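Local structure of possible galactose mutarotase (Streptomyces platensis subsp. rosaceus, 4RNL) at residues L270-T275 against L305-Q310; L200-S205 against P277-Y282; G14-D17 against R21-R24; R37-G42 against A68-H73. The protein is of unknown function but, as a possible galactose mutarotase of the aldose 1-epimerase family, probably interconverts the anomers of a sugar. All blocks are in the same frame, centred on the assembly; numbering follows the deposited sequence. Where two conformers were deposited one is given.

The four contacts form two neighbouring pairs in separate parts of a beta-rich chain. In chain order contact 3 comes first, then contact 4, and then contacts 2 and 1, whose segments alternate. Contacts 1 and 2, with centres 8 Å apart, join the same two antiparallel sheets, and strands 278-282 and 305-310 are neighbours in one of them. Contacts 3 and 4, also centred 8 Å apart, share the N-terminal antiparallel sheet through strands 21-28 and 35-39. The pairs lie well apart, contact 2 being about 34 Å from contact 3, centre to centre. One pair thus exemplifies sheet-on-sheet core packing; the other pairs a hairpin of the N-terminal sheet with the short helix packed beside it.

Contact 1: residues L270-T275 against L305-Q310; sequences LALATT and LALETQ
Leu272 and Thr274 on strand 268-274 face Leu307 and Thr309 on strand 305-310 across two strand segments that run almost parallel, at 15°, with their axes 8.9 Å apart. This spacing belongs to strands stacked face to face in a beta sandwich, not to neighbours in one sheet, and no hydrogen bond crosses it. The gap narrows along the pair, from 8.6 Å between the CA atoms of Leu272 and Leu307 to 6.9 Å between those of Thr274 and Thr309. The leucines meet where the strands are farther apart. With CG anti to the backbone N (chi1 -171°), Leu272 carries CD2 across to CB of Leu307, 3.7 Å away, and the two side chains cross obliquely. The same methyl also comes within 4.0 Å of Thr309 CG2. The smaller threonines meet at the narrower end and reach toward each other tip to tip: Thr274 OG1 lies 3.4 Å from Thr309 CB, and Thr274 CB lies 3.6 Å from Thr309 CG2. No hydrogen bond joins the two hydroxyls; both are bonded instead to Thr336 OG1, and Thr274 OG1 is also bonded to Glu276 N, which satisfies polar atoms inside an otherwise apolar layer. On the far side of its strand, Glu308 hydrogen-bonds a glycerol, probably from the crystallisation liquor. Strand 268-274 lies between strands 256-262 and 332-342 in its sheet, while strand 305-310 lies between 180-185 and 278-282 in the facing one.

Contact 2: residues L200-S205 against P277-Y282; sequences LRLAAS and PGLQLY
Leu200 and Leu281 both hold CG anti to the backbone N, with chi1 of 177° and 171°, which stretches each side chain away from its strand and toward the other. Leu202 is turned differently: its CG is anti to the carbonyl carbon instead (chi1 -59°), and this rotation presents CD2 to Leu279. The four leucines fill part of the interior of a beta sandwich, the fold of the galactose mutarotase clan. Strand 199-202 comes from one antiparallel sheet and strand 278-282 from the other. Alternation along each strand sends every second residue inward, so that Leu200 and Leu202 on one side match Leu281 and Leu279 on the other, while Arg201 and Gln280 turn from the interface. Those two polar residues find partners outside it, Arg201 in a salt bridge with Glu260 and Gln280 in hydrogen bonds to Gln310 and Asp242. The interface itself is wholly apolar, and its grip is modest, 136 Å² being buried on both sides together. Phe245 of strand 242-246 touches both Leu202 and Leu281, and Ala259 of strand 256-262 touches both Leu202 and Leu279, so the leucines share their layer with side chains from each sheet. Beyond Leu202 the strand ends in an inverse gamma turn centred on Ala203. Leu202 and Leu279 slant across each other, with Leu202 CD2 at 4.1 Å from Leu279 CD1. Leu200 and Leu281 approach tip to tip, and Leu200 CD2 stands 3.9 Å from Leu281 CD2 and 4.2 Å from Leu281 CD1.

Contact 3: residues G14-D17 against R21-R24; sequences GTLD and RVDR
Gly14 and Val22 form an antiparallel hydrogen-bonded pair whose two bonds are unequal. Val22 N donates to Gly14 O at 2.9 Å, with an N-H...O angle of 161°, whereas the return bond from Gly14 N to Val22 O is weak and stretched to 3.4 Å. One step toward the turn, Thr15 and Arg21 make the non-hydrogen-bonded pair, their CA atoms only 4.5 Å apart. Their side chains lie on the same face of the sheet, where Thr15 CG2 touches the aliphatic part of the arginine at CG, 4.0 Å away. Val22 projects from the other face. With CG1 anti to the backbone N (chi1 175°), its CG2 falls anti to the carbonyl carbon and meets Leu16 CG at 4.0 Å, and the two side chains cross at about a right angle. Gly14 adopts backbone angles (phi 135°) that call for glycine, because a side chain there would run into the preceding carbonyl oxygen. Farther out, Leu67 at the start of helix 67-72 packs on both Leu16 and Val22, and Tyr41 likewise touches both, giving this face an apolar cover. Beside Val22, Asp23 N is hydrogen-bonded to Thr40 OG1, which ties strand 21-28 to the residue just after strand 35-39. The whole is the closing end of a beta hairpin, strands 7-15 and 21-28, which opens an antiparallel sheet whose strands follow one another in chain order, a beta meander.

Contact 4: residues R37-G42 against A68-H73; sequences RVLTYG and ASYAAH. With PO4 (phosphate ion), chain H.
Leu39 and Tyr41 pack on Tyr70 from two directions, and this is the dense, buried part of the contact. Leu39 CD1 lies over one face of the Tyr70 ring, 4.1 Å above its plane and displaced toward the rim, with CE2 as its nearest ring atom. Tyr41 comes from the other end of the residue: its ring stretches out with CG anti to the backbone N (chi1 179°), and Tyr70 CB sits at the edge of that ring, 4.2 Å from CE2. The far end of Tyr70 is secured by Phe64, whose backbone N hydrogen-bonds to the hydroxyl and whose ring meets the Tyr70 ring edge-to-face. Here the short helix 67-72, in a chain with hardly any helix, packs against the end of strand 35-39 in the N-terminal antiparallel sheet and the loop that follows. Partly exposed Ala71 is met at the hydroxyl end of Tyr41 alone, with Tyr41 OH 4.1 Å from Ala71 CA. A water bridges the same hydroxyl to the helix: it is hydrogen-bonded to Tyr41 OH at 2.6 Å and donates to Tyr70 O, a carbonyl in the last turn. Beyond the helix end, partly exposed His73 turns to a phosphate, probably from the crystallisation liquor. His73 ND1 donates to phosphate O3 at 2.6 Å and 153°, the phosphorus lying in the imidazole plane at the ring edge, while Gly75 N gives the ion a second hydrogen bond.

Contact 1: residues L270-T275 against L305-Q310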
loop_
_atom_site.group_PDB
_atom_site.type_symbol
_atom_site.label_atom_id
_atom_site.label_comp_id
_atom_site.label_asym_id
_atom_site.label_seq_id
_atom_site.Cartn_x
_atom_site.Cartn_y
_atom_site.Cartn_z
ATOM N N LEU A 270 11.467 9.628 -5.123
ATOM C CA LEU A 270 10.025 9.417 -5.169
ATOM C C LEU A 270 9.325 10.544 -4.440
ATOM O O LEU A 270 9.713 10.899 -3.321
ATOM C CB LEU A 270 9.664 8.109 -4.470
ATOM C CG LEU A 270 8.178 7.868 -4.183
ATOM C CD1 LEU A 270 7.412 7.610 -5.482
ATOM C CD2 LEU A 270 8.033 6.696 -3.237
ATOM N N ALA A 271 8.310 11.110 -5.084
ATOM C CA ALA A 271 7.385 12.026 -4.426
ATOM C C ALA A 271 6.041 11.324 -4.370
ATOM O O ALA A 271 5.486 10.941 -5.409
ATOM C CB ALA A 271 7.276 13.338 -5.200
ATOM N N LEU A 272 5.525 11.145 -3.160
ATOM C CA LEU A 272 4.278 10.422 -2.943
ATOM C C LEU A 272 3.190 11.432 -2.609
ATOM O O LEU A 272 3.316 12.177 -1.628
ATOM C CB LEU A 272 4.448 9.457 -1.754
ATOM C CG LEU A 272 3.316 8.457 -1.486
ATOM C CD1 LEU A 272 3.131 7.550 -2.681
ATOM C CD2 LEU A 272 3.566 7.619 -0.237
ATOM N N ALA A 273 2.131 11.458 -3.416
ATOM C CA ALA A 273 1.014 12.380 -3.189
ATOM C C ALA A 273 -0.243 11.586 -2.890
ATOM O O ALA A 273 -0.444 10.506 -3.450
ATOM C CB ALA A 273 0.809 13.278 -4.389
ATOM N N THR A 274 -1.094 12.108 -2.004
ATOM C CA THR A 274 -2.283 11.363 -1.618
ATOM C C THR A 274 -3.402 12.252 -1.109
ATOM O O THR A 274 -3.176 13.388 -0.691
ATOM C CB THR A 274 -1.959 10.293 -0.545
ATOM O OG1 THR A 274 -3.077 9.410 -0.382
ATOM C CG2 THR A 274 -1.627 10.942 0.803
ATOM N N THR A 275 -4.617 11.714 -1.155
ATOM C CA THR A 275 -5.791 12.337 -0.556
ATOM C C THR A 275 -5.932 11.919 0.911
ATOM O O THR A 275 -6.683 12.525 1.677
ATOM C CB THR A 275 -7.053 11.879 -1.288
ATOM O OG1 THR A 275 -7.050 10.448 -1.356
ATOM C CG2 THR A 275 -7.087 12.449 -2.710
ATOM N N LEU A 305 11.071 -0.220 1.899
ATOM C CA LEU A 305 10.262 0.591 2.807
ATOM C C LEU A 305 8.865 0.675 2.255
ATOM O O LEU A 305 8.684 0.975 1.073
ATOM C CB LEU A 305 10.823 2.012 2.896
ATOM C CG LEU A 305 12.320 2.093 3.165
ATOM C CD1 LEU A 305 12.817 3.521 3.005
ATOM C CD2 LEU A 305 12.613 1.561 4.560
ATOM N N ALA A 306 7.871 0.411 3.096
ATOM C CA ALA A 306 6.488 0.581 2.666
ATOM C C ALA A 306 5.958 1.909 3.190
ATOM O O ALA A 306 6.053 2.197 4.386
ATOM C CB ALA A 306 5.610 -0.576 3.154
ATOM N N LEU A 307 5.413 2.720 2.285
ATOM C CA LEU A 307 4.746 3.963 2.656
ATOM C C LEU A 307 3.295 3.812 2.241
ATOM O O LEU A 307 2.955 4.018 1.082
ATOM C CB LEU A 307 5.375 5.148 1.921
ATOM C CG LEU A 307 6.865 5.379 2.184
ATOM C CD1 LEU A 307 7.441 6.407 1.215
ATOM C CD2 LEU A 307 7.057 5.847 3.592
ATOM N N GLU A 308 2.447 3.418 3.182
ATOM C CA GLU A 308 1.061 3.090 2.867
ATOM C C GLU A 308 0.140 4.221 3.266
ATOM O O GLU A 308 -0.037 4.500 4.457
ATOM C CB GLU A 308 0.636 1.820 3.610
ATOM C CG GLU A 308 1.669 0.711 3.557
ATOM C CD GLU A 308 1.540 -0.243 4.722
ATOM O OE1 GLU A 308 0.399 -0.601 5.059
ATOM O OE2 GLU A 308 2.575 -0.616 5.312
ATOM N N THR A 309 -0.463 4.862 2.274
ATOM C CA THR A 309 -1.392 5.958 2.553
ATOM C C THR A 309 -2.710 5.352 2.989
ATOM O O THR A 309 -3.193 4.393 2.384
ATOM C CB THR A 309 -1.580 6.832 1.314
ATOM O OG1 THR A 309 -2.026 6.007 0.237
ATOM C CG2 THR A 309 -0.241 7.475 0.907
ATOM N N GLN A 310 -3.304 5.905 4.045
ATOM C CA GLN A 310 -4.397 5.208 4.707
ATOM C C GLN A 310 -5.127 6.114 5.684
ATOM O O GLN A 310 -4.667 7.218 5.992
ATOM C CB GLN A 310 -3.802 4.030 5.483
ATOM C CG GLN A 310 -2.825 4.505 6.567
ATOM C CD GLN A 310 -2.370 3.397 7.479
ATOM O OE1 GLN A 310 -2.537 2.219 7.166
ATOM N NE2 GLN A 310 -1.796 3.766 8.629
#

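Contact 2: residues L200-S205 against P277-Y282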
loop_
_atom_site.group_PDB
_atom_site.type_symbol
_atom_site.label_atom_id
_atom_site.label_comp_id
_atom_site.label_asym_id
_atom_site.label_seq_id
_atom_site.Cartn_x
_atom_site.Cartn_y
_atom_site.Cartn_z
ATOM N N LEU A 200 14.167 10.381 3.945
ATOM C CA LEU A 200 12.718 10.537 3.905
ATOM C C LEU A 200 12.343 11.879 4.496
ATOM O O LEU A 200 12.863 12.260 5.544
ATOM C CB LEU A 200 12.042 9.426 4.722
ATOM C CG LEU A 200 10.514 9.503 4.835
ATOM C CD1 LEU A 200 9.878 9.399 3.458
ATOM C CD2 LEU A 200 9.981 8.420 5.752
ATOM N N ARG A 201 11.459 12.598 3.812
ATOM C CA ARG A 201 10.789 13.759 4.387
ATOM C C ARG A 201 9.289 13.494 4.395
ATOM O O ARG A 201 8.741 13.031 3.396
ATOM C CB ARG A 201 11.093 15.028 3.575
ATOM C CG ARG A 201 10.433 16.278 4.169
ATOM C CD ARG A 201 10.712 17.551 3.363
ATOM N NE ARG A 201 9.985 17.559 2.095
ATOM C CZ ARG A 201 8.684 17.821 1.971
ATOM N NH1 ARG A 201 7.945 18.100 3.039
ATOM N NH2 ARG A 201 8.113 17.797 0.773
ATOM N N LEU A 202 8.620 13.773 5.517
ATOM C CA LEU A 202 7.167 13.606 5.596
ATOM C C LEU A 202 6.520 14.912 5.977
ATOM O O LEU A 202 7.007 15.624 6.860
ATOM C CB LEU A 202 6.769 12.549 6.636
ATOM C CG LEU A 202 7.285 11.126 6.465
ATOM C CD1 LEU A 202 6.917 10.296 7.697
ATOM C CD2 LEU A 202 6.718 10.497 5.188
ATOM N N ALA A 203 5.412 15.233 5.325
ATOM C CA ALA A 203 4.650 16.412 5.715
ATOM C C ALA A 203 3.712 16.023 6.848
ATOM O O ALA A 203 2.492 16.004 6.680
ATOM C CB ALA A 203 3.876 16.968 4.532
ATOM N N ALA A 204 4.297 15.715 8.002
ATOM C CA ALA A 204 3.553 15.218 9.162
ATOM C C ALA A 204 4.170 15.733 10.464
ATOM O O ALA A 204 5.318 15.408 10.790
ATOM C CB ALA A 204 3.556 13.687 9.159
ATOM N N SER A 205 3.426 16.544 11.203
ATOM C CA SER A 205 3.943 17.076 12.458
ATOM C C SER A 205 3.515 16.214 13.638
ATOM O O SER A 205 3.903 16.475 14.780
ATOM C CB SER A 205 3.471 18.516 12.670
ATOM O OG SER A 205 2.066 18.571 12.828
ATOM N N PRO A 277 -5.373 10.921 4.981
ATOM C CA PRO A 277 -4.913 11.674 6.151
ATOM C C PRO A 277 -3.735 11.021 6.876
ATOM O O PRO A 277 -3.120 11.628 7.767
ATOM C CB PRO A 277 -6.135 11.634 7.066
ATOM C CG PRO A 277 -6.749 10.268 6.773
ATOM C CD PRO A 277 -6.557 10.090 5.287
ATOM N N GLY A 278 -3.437 9.780 6.530
ATOM C CA GLY A 278 -2.418 9.050 7.258
ATOM C C GLY A 278 -1.440 8.325 6.356
ATOM O O GLY A 278 -1.696 8.088 5.170
ATOM N N LEU A 279 -0.300 7.970 6.932
ATOM C CA LEU A 279 0.698 7.204 6.209
ATOM C C LEU A 279 1.348 6.237 7.177
ATOM O O LEU A 279 1.878 6.648 8.203
ATOM C CB LEU A 279 1.738 8.148 5.590
ATOM C CG LEU A 279 2.898 7.557 4.780
ATOM C CD1 LEU A 279 3.359 8.555 3.727
ATOM C CD2 LEU A 279 4.075 7.248 5.681
ATOM N N GLN A 280 1.313 4.951 6.847
ATOM C CA GLN A 280 2.028 3.961 7.639
ATOM C C GLN A 280 3.433 3.828 7.070
ATOM O O GLN A 280 3.600 3.569 5.885
ATOM C CB GLN A 280 1.322 2.602 7.562
ATOM C CG GLN A 280 1.823 1.576 8.577
ATOM C CD GLN A 280 1.245 1.799 9.956
ATOM O OE1 GLN A 280 0.302 2.582 10.128
ATOM N NE2 GLN A 280 1.812 1.125 10.955
ATOM N N LEU A 281 4.444 4.014 7.911
ATOM C CA LEU A 281 5.823 3.793 7.496
ATOM C C LEU A 281 6.224 2.450 8.084
ATOM O O LEU A 281 6.166 2.270 9.288
ATOM C CB LEU A 281 6.721 4.904 8.054
ATOM C CG LEU A 281 8.230 4.711 7.891
ATOM C CD1 LEU A 281 8.580 4.542 6.431
ATOM C CD2 LEU A 281 8.986 5.895 8.488
ATOM N N TYR A 282 6.591 1.494 7.241
ATOM C CA TYR A 282 6.991 0.185 7.744
ATOM C C TYR A 282 8.309 -0.220 7.117
ATOM O O TYR A 282 8.445 -0.242 5.897
ATOM C CB TYR A 282 5.908 -0.874 7.479
ATOM C CG TYR A 282 6.330 -2.248 7.947
ATOM C CD1 TYR A 282 6.786 -2.447 9.246
ATOM C CD2 TYR A 282 6.285 -3.342 7.088
ATOM C CE1 TYR A 282 7.197 -3.708 9.681
ATOM C CE2 TYR A 282 6.684 -4.604 7.508
ATOM C CZ TYR A 282 7.135 -4.779 8.804
ATOM O OH TYR A 282 7.533 -6.026 9.216
#

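Contact 3: residues G14-D17 against R21-R24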
loop_
_atom_site.group_PDB
_atom_site.type_symbol
_atom_site.label_atom_id
_atom_site.label_comp_id
_atom_site.label_asym_id
_atom_site.label_seq_id
_atom_site.Cartn_x
_atom_site.Cartn_y
_atom_site.Cartn_z
ATOM N N GLY A 14 -0.106 -17.306 -14.439
ATOM C CA GLY A 14 -0.124 -18.638 -13.854
ATOM C C GLY A 14 -1.466 -18.950 -13.221
ATOM O O GLY A 14 -2.437 -18.236 -13.450
ATOM N N THR A 15 -1.526 -20.010 -12.423
ATOM C CA THR A 15 -2.760 -20.355 -11.717
ATOM C C THR A 15 -2.493 -20.530 -10.230
ATOM O O THR A 15 -1.451 -21.057 -9.834
ATOM C CB THR A 15 -3.357 -21.677 -12.233
ATOM O OG1 THR A 15 -2.404 -22.728 -12.036
ATOM C CG2 THR A 15 -3.689 -21.584 -13.707
ATOM N N LEU A 16 -3.443 -20.104 -9.407
ATOM C CA LEU A 16 -3.386 -20.381 -7.976
ATOM C C LEU A 16 -3.579 -21.871 -7.756
ATOM O O LEU A 16 -3.939 -22.601 -8.684
ATOM C CB LEU A 16 -4.453 -19.578 -7.218
ATOM C CG LEU A 16 -4.310 -18.055 -7.289
ATOM C CD1 LEU A 16 -5.438 -17.366 -6.540
ATOM C CD2 LEU A 16 -2.950 -17.617 -6.754
ATOM N N ASP A 17 -3.329 -22.327 -6.534
ATOM C CA ASP A 17 -3.482 -23.740 -6.217
ATOM C C ASP A 17 -4.878 -24.254 -6.570
ATOM O O ASP A 17 -5.012 -25.364 -7.085
ATOM C CB ASP A 17 -3.146 -24.016 -4.746
ATOM C CG ASP A 17 -1.653 -23.920 -4.459
ATOM O OD1 ASP A 17 -0.857 -23.969 -5.426
ATOM O OD2 ASP A 17 -1.281 -23.806 -3.268
ATOM N N ARG A 21 -7.128 -18.686 -12.614
ATOM C CA ARG A 21 -6.137 -18.052 -13.479
ATOM C C ARG A 21 -5.818 -16.622 -13.047
ATOM O O ARG A 21 -6.700 -15.868 -12.644
ATOM C CB ARG A 21 -6.604 -18.088 -14.933
ATOM C CG ARG A 21 -6.550 -19.481 -15.536
ATOM C CD ARG A 21 -6.803 -19.447 -17.031
ATOM N NE ARG A 21 -8.229 -19.424 -17.348
ATOM C CZ ARG A 21 -8.715 -19.393 -18.585
ATOM N NH1 ARG A 21 -7.886 -19.375 -19.622
ATOM N NH2 ARG A 21 -10.027 -19.380 -18.786
ATOM N N VAL A 22 -4.543 -16.267 -13.133
ATOM C CA VAL A 22 -4.072 -14.937 -12.774
ATOM C C VAL A 22 -3.372 -14.336 -13.993
ATOM O O VAL A 22 -2.614 -15.024 -14.670
ATOM C CB VAL A 22 -3.078 -15.013 -11.587
ATOM C CG1 VAL A 22 -2.472 -13.635 -11.286
ATOM C CG2 VAL A 22 -3.770 -15.595 -10.355
ATOM N N ASP A 23 -3.658 -13.069 -14.282
ATOM C CA ASP A 23 -3.016 -12.360 -15.387
ATOM C C ASP A 23 -2.038 -11.317 -14.863
ATOM O O ASP A 23 -2.196 -10.813 -13.751
ATOM C CB ASP A 23 -4.063 -11.643 -16.247
ATOM C CG ASP A 23 -4.782 -12.566 -17.199
ATOM O OD1 ASP A 23 -4.279 -13.679 -17.479
ATOM O OD2 ASP A 23 -5.858 -12.158 -17.695
ATOM N N ARG A 24 -1.024 -10.998 -15.666
ATOM C CA ARG A 24 -0.109 -9.897 -15.351
ATOM C C ARG A 24 -0.262 -8.783 -16.383
ATOM O O ARG A 24 -0.148 -9.022 -17.585
ATOM C CB ARG A 24 1.351 -10.368 -15.290
ATOM C CG ARG A 24 2.329 -9.239 -14.935
ATOM C CD ARG A 24 3.703 -9.750 -14.545
ATOM N NE ARG A 24 4.398 -10.395 -15.661
ATOM C CZ ARG A 24 5.669 -10.786 -15.626
ATOM N NH1 ARG A 24 6.385 -10.606 -14.525
ATOM N NH2 ARG A 24 6.225 -11.361 -16.689
#

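Contact 4: residues R37-G42 against A68-H73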
loop_
_atom_site.group_PDB
_atom_site.type_symbol
_atom_site.label_atom_id
_atom_site.label_comp_id
_atom_site.label_asym_id
_atom_site.label_seq_id
_atom_site.Cartn_x
_atom_site.Cartn_y
_atom_site.Cartn_z
ATOM N N ARG A 37 4.309 -3.549 -13.437
ATOM C CA ARG A 37 3.513 -4.742 -13.715
ATOM C C ARG A 37 2.557 -4.996 -12.558
ATOM O O ARG A 37 2.958 -4.916 -11.396
ATOM C CB ARG A 37 4.420 -5.953 -13.938
ATOM C CG ARG A 37 5.393 -5.785 -15.097
ATOM C CD ARG A 37 6.144 -7.079 -15.377
ATOM N NE ARG A 37 7.111 -6.914 -16.461
ATOM C CZ ARG A 37 8.429 -6.889 -16.288
ATOM N NH1 ARG A 37 8.941 -7.031 -15.070
ATOM N NH2 ARG A 37 9.235 -6.729 -17.329
ATOM N N VAL A 38 1.304 -5.304 -12.888
ATOM C CA VAL A 38 0.236 -5.458 -11.903
ATOM C C VAL A 38 -0.455 -6.805 -12.110
ATOM O O VAL A 38 -0.778 -7.184 -13.245
ATOM C CB VAL A 38 -0.814 -4.335 -12.035
ATOM C CG1 VAL A 38 -1.928 -4.515 -11.011
ATOM C CG2 VAL A 38 -0.161 -2.954 -11.860
ATOM N N LEU A 39 -0.670 -7.533 -11.018
ATOM C CA LEU A 39 -1.292 -8.859 -11.096
ATOM C C LEU A 39 -2.765 -8.778 -10.755
ATOM O O LEU A 39 -3.157 -7.983 -9.899
ATOM C CB LEU A 39 -0.626 -9.821 -10.115
ATOM C CG LEU A 39 0.899 -9.878 -10.087
ATOM C CD1 LEU A 39 1.321 -10.920 -9.066
ATOM C CD2 LEU A 39 1.471 -10.201 -11.471
ATOM N N THR A 40 -3.589 -9.609 -11.392
ATOM C CA THR A 40 -5.004 -9.667 -11.010
ATOM C C THR A 40 -5.164 -10.347 -9.650
ATOM O O THR A 40 -6.209 -10.229 -9.004
ATOM C CB THR A 40 -5.873 -10.381 -12.052
ATOM O OG1 THR A 40 -5.382 -11.713 -12.258
ATOM C CG2 THR A 40 -5.859 -9.623 -13.370
ATOM N N TYR A 41 -4.135 -11.067 -9.213
ATOM C CA TYR A 41 -4.150 -11.628 -7.855
ATOM C C TYR A 41 -3.773 -10.544 -6.862
ATOM O O TYR A 41 -2.664 -10.006 -6.920
ATOM C CB TYR A 41 -3.157 -12.791 -7.737
ATOM C CG TYR A 41 -3.063 -13.427 -6.358
ATOM C CD1 TYR A 41 -4.179 -14.001 -5.753
ATOM C CD2 TYR A 41 -1.850 -13.490 -5.681
ATOM C CE1 TYR A 41 -4.087 -14.600 -4.505
ATOM C CE2 TYR A 41 -1.749 -14.085 -4.432
ATOM C CZ TYR A 41 -2.872 -14.633 -3.848
ATOM O OH TYR A 41 -2.779 -15.233 -2.604
ATOM N N GLY A 42 -4.701 -10.212 -5.967
ATOM C CA GLY A 42 -4.431 -9.278 -4.890
ATOM C C GLY A 42 -4.039 -7.887 -5.346
ATOM O O GLY A 42 -3.479 -7.110 -4.566
ATOM N N ALA A 68 3.660 -18.456 -7.571
ATOM C CA ALA A 68 3.697 -19.428 -6.475
ATOM C C ALA A 68 4.267 -18.839 -5.188
ATOM O O ALA A 68 3.793 -19.148 -4.093
ATOM C CB ALA A 68 4.485 -20.665 -6.884
ATOM N N SER A 69 5.273 -17.980 -5.328
ATOM C CA SER A 69 5.898 -17.333 -4.175
ATOM C C SER A 69 4.912 -16.396 -3.474
ATOM O O SER A 69 4.857 -16.354 -2.244
ATOM C CB SER A 69 7.162 -16.571 -4.601
ATOM O OG SER A 69 8.234 -17.456 -4.919
ATOM N N TYR A 70 4.139 -15.642 -4.252
ATOM C CA TYR A 70 3.118 -14.761 -3.683
ATOM C C TYR A 70 2.023 -15.557 -2.986
ATOM O O TYR A 70 1.527 -15.159 -1.925
ATOM C CB TYR A 70 2.477 -13.878 -4.757
ATOM C CG TYR A 70 3.319 -12.712 -5.197
ATOM C CD1 TYR A 70 3.395 -11.556 -4.428
ATOM C CD2 TYR A 70 4.027 -12.757 -6.388
ATOM C CE1 TYR A 70 4.173 -10.478 -4.840
ATOM C CE2 TYR A 70 4.799 -11.693 -6.808
ATOM C CZ TYR A 70 4.872 -10.557 -6.032
ATOM O OH TYR A 70 5.647 -9.489 -6.452
ATOM N N ALA A 71 1.626 -16.663 -3.603
ATOM C CA ALA A 71 0.610 -17.539 -3.035
ATOM C C ALA A 71 1.069 -18.133 -1.700
ATOM O O ALA A 71 0.282 -18.258 -0.757
ATOM C CB ALA A 71 0.280 -18.648 -4.013
ATOM N N ALA A 72 2.345 -18.503 -1.633
ATOM C CA ALA A 72 2.899 -19.177 -0.457
ATOM C C ALA A 72 3.377 -18.210 0.620
ATOM O O ALA A 72 3.470 -18.575 1.793
ATOM C CB ALA A 72 4.044 -20.105 -0.868
ATOM N N HIS A 73 3.704 -16.985 0.221
ATOM C CA HIS A 73 4.251 -16.012 1.163
ATOM C C HIS A 73 3.514 -14.677 1.131
ATOM O O HIS A 73 4.113 -13.632 0.876
ATOM C CB HIS A 73 5.752 -15.824 0.919
ATOM C CG HIS A 73 6.520 -17.106 0.947
ATOM N ND1 HIS A 73 6.856 -17.745 2.120
ATOM C CD2 HIS A 73 6.999 -17.886 -0.056
ATOM C CE1 HIS A 73 7.518 -18.856 1.842
ATOM N NE2 HIS A 73 7.612 -18.965 0.528
HETATM P P PO4 H . 5.158 -16.051 4.993
HETATM O O1 PO4 H . 5.210 -16.214 6.493
HETATM O O2 PO4 H . 6.021 -14.881 4.583
HETATM O O3 PO4 H . 5.691 -17.310 4.351
HETATM O O4 PO4 H . 3.727 -15.805 4.557
HETATM O O HOH W 1 -0.812 -14.458 -1.035
#